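PDB 2E47: time interval measuring enzyme TIME from Bombyx mori, which is a copper- and zinc-binding glycoprotein of the Cu-Zn superoxide dismutase family that probably converts superoxide to hydrogen peroxide and oxygen. Local coordinates for residues H50-G55 with G65-P70. Sequence-based numbering, arbitrary orientation.
Sequences HVHEKG and GSHFNP. With CU (copper (II) ion), chain E; ZN (zinc ion), chain F.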
loop_
_atom_site.group_PDB
_atom_site.type_symbol
_atom_site.label_atom_id
_atom_site.label_comp_id
_atom_site.label_asym_id
_atom_site.label_seq_id
_atom_site.Cartn_x
_atom_site.Cartn_y
_atom_site.Cartn_z
ATOM N N HIS A 50 -8.583 -3.863 12.008
ATOM C CA HIS A 50 -7.332 -3.429 12.657
ATOM C C HIS A 50 -6.277 -3.008 11.648
ATOM O O HIS A 50 -6.339 -3.471 10.534
ATOM C CB HIS A 50 -6.725 -4.569 13.453
ATOM C CG HIS A 50 -7.729 -5.401 14.190
ATOM N ND1 HIS A 50 -7.792 -6.774 14.049
ATOM C CD2 HIS A 50 -8.703 -5.052 15.083
ATOM C CE1 HIS A 50 -8.766 -7.231 14.821
ATOM N NE2 HIS A 50 -9.329 -6.214 15.469
ATOM N N VAL A 51 -5.272 -2.229 12.070
ATOM C CA VAL A 51 -4.071 -1.988 11.276
ATOM C C VAL A 51 -3.075 -3.052 11.689
ATOM O O VAL A 51 -2.683 -3.159 12.920
ATOM C CB VAL A 51 -3.503 -0.596 11.547
ATOM C CG1 VAL A 51 -2.195 -0.364 10.770
ATOM C CG2 VAL A 51 -4.580 0.516 11.177
ATOM N N HIS A 52 -2.658 -3.858 10.723
ATOM C CA HIS A 52 -1.694 -4.895 11.019
ATOM C C HIS A 52 -0.288 -4.344 10.656
ATOM O O HIS A 52 -0.133 -3.325 9.972
ATOM C CB HIS A 52 -2.078 -6.205 10.299
ATOM C CG HIS A 52 -3.220 -6.955 10.937
ATOM N ND1 HIS A 52 -3.213 -8.319 11.092
ATOM C CD2 HIS A 52 -4.410 -6.545 11.426
ATOM C CE1 HIS A 52 -4.347 -8.715 11.633
ATOM N NE2 HIS A 52 -5.091 -7.651 11.869
ATOM N N GLU A 53 0.748 -4.974 11.183
ATOM C CA GLU A 53 2.057 -4.380 11.173
ATOM C C GLU A 53 2.667 -4.265 9.754
ATOM O O GLU A 53 3.304 -3.278 9.440
ATOM C CB GLU A 53 2.981 -5.206 12.083
ATOM C CG GLU A 53 4.375 -4.665 12.056
ATOM C CD GLU A 53 5.396 -5.545 12.789
ATOM O OE1 GLU A 53 6.504 -5.017 13.092
ATOM O OE2 GLU A 53 5.095 -6.733 13.046
ATOM N N LYS A 54 2.508 -5.276 8.912
ATOM C CA LYS A 54 3.217 -5.256 7.647
ATOM C C LYS A 54 2.214 -5.012 6.491
ATOM O O LYS A 54 1.066 -5.513 6.521
ATOM C CB LYS A 54 3.830 -6.622 7.428
ATOM C CG LYS A 54 4.959 -7.051 8.417
ATOM C CD LYS A 54 5.795 -5.882 8.752
ATOM C CE LYS A 54 7.016 -6.279 9.616
ATOM N NZ LYS A 54 8.040 -5.157 9.648
ATOM N N GLY A 55 2.652 -4.323 5.457
ATOM C CA GLY A 55 1.796 -4.060 4.257
ATOM C C GLY A 55 2.212 -5.009 3.166
ATOM O O GLY A 55 2.382 -4.641 2.007
ATOM N N GLY A 65 0.957 -9.868 9.042
ATOM C CA GLY A 65 1.509 -9.983 10.382
ATOM C C GLY A 65 0.424 -9.781 11.446
ATOM O O GLY A 65 -0.774 -10.031 11.193
ATOM N N SER A 66 0.836 -9.327 12.631
ATOM C CA SER A 66 -0.101 -9.157 13.735
ATOM C C SER A 66 -0.463 -7.685 13.893
ATOM O O SER A 66 -0.112 -6.840 13.065
ATOM C CB SER A 66 0.485 -9.750 15.039
ATOM O OG SER A 66 1.768 -9.234 15.334
ATOM N N HIS A 67 -1.173 -7.349 14.949
ATOM C CA HIS A 67 -1.676 -6.012 15.078
ATOM C C HIS A 67 -0.485 -5.070 15.212
ATOM O O HIS A 67 0.478 -5.383 15.937
ATOM C CB HIS A 67 -2.686 -5.906 16.254
ATOM C CG HIS A 67 -3.968 -6.665 16.033
ATOM N ND1 HIS A 67 -4.923 -6.811 17.014
ATOM C CD2 HIS A 67 -4.430 -7.321 14.919
ATOM C CE1 HIS A 67 -5.929 -7.527 16.483
ATOM N NE2 HIS A 67 -5.687 -7.793 15.188
ATOM N N PHE A 68 -0.538 -3.906 14.573
ATOM C CA PHE A 68 0.522 -2.928 14.706
ATOM C C PHE A 68 0.656 -2.501 16.191
ATOM O O PHE A 68 -0.284 -1.968 16.769
ATOM C CB PHE A 68 0.242 -1.746 13.808
ATOM C CG PHE A 68 1.297 -0.662 13.842
ATOM C CD1 PHE A 68 2.660 -0.969 13.850
ATOM C CD2 PHE A 68 0.915 0.674 13.862
ATOM C CE1 PHE A 68 3.604 0.031 13.861
ATOM C CE2 PHE A 68 1.836 1.702 13.854
ATOM C CZ PHE A 68 3.198 1.378 13.857
ATOM N N ASN A 69 1.831 -2.711 16.794
ATOM C CA ASN A 69 1.992 -2.601 18.262
ATOM C C ASN A 69 3.414 -2.067 18.644
ATOM O O ASN A 69 4.188 -2.790 19.272
ATOM C CB ASN A 69 1.712 -3.983 18.895
ATOM C CG ASN A 69 1.726 -4.011 20.471
ATOM O OD1 ASN A 69 1.935 -5.075 21.028
ATOM N ND2 ASN A 69 1.371 -2.938 21.136
ATOM N N PRO A 70 3.755 -0.803 18.244
ATOM C CA PRO A 70 5.070 -0.255 18.512
ATOM C C PRO A 70 5.278 -0.002 20.006
ATOM O O PRO A 70 6.418 0.086 20.466
ATOM C CB PRO A 70 5.031 1.080 17.790
ATOM C CG PRO A 70 3.602 1.485 17.826
ATOM C CD PRO A 70 2.885 0.188 17.571
HETATM CU CU CU E . -6.457 -8.136 13.330
HETATM ZN ZN ZN F . -4.803 -5.782 18.780
#
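His-67 meets His-50 and His-52 at the copper ion, and its ring joins the end of strand 45-52 to the loop holding 65-70 through the metal. Start at its CB, which leaves the backbone pointing away from the strand; with CG beside the backbone N (chi1 -67°), the ring swings back toward the strand. ND1 takes the zinc ion at 2.0 Å, a site completed by His-75, His-84 and Asp-87. On the other flank, CD2 sits over one face of the His-52 ring, 3.1 Å from its NE2, an offset edge-to-face pair with the planes at 69°. CE1 lies over one face of the His-50 ring, offset toward the rim, while His-50 CB returns the contact with a CH-pi approach over the His-67 face. NE2, the tip, binds copper at 2.0 Å and comes within 2.6 Å of His-50 ND1; the metal holds these two nitrogens together, not a hydrogen bond.

His-50 uses ND1 for copper and turns NE2 to Asp-128, whereas His-52 coordinates through NE2 at 2.1 Å. That leaves His-52 ND1 to donate to Gly-65 O at 3.0 Å, approaching from above the carbonyl plane. Together with the copper bond, this second-shell bond sets the rotation of the ring, and Arg-147 also reaches the same oxygen. Two backbone hydrogen bonds and a single beta bridge between His-52 and His-67 pair the chain segments: Phe-68 N donates to Val-51 O (2.8 Å), and Glu-53 N to Ser-66 O in a more bent bond. Val-51 CG1 packs alongside Phe-68 CB.

His-124 is the fourth copper ligand. A histidine bridging copper and zinc is the signature of the active site in the Greek-key beta-barrel of Cu-Zn superoxide dismutases.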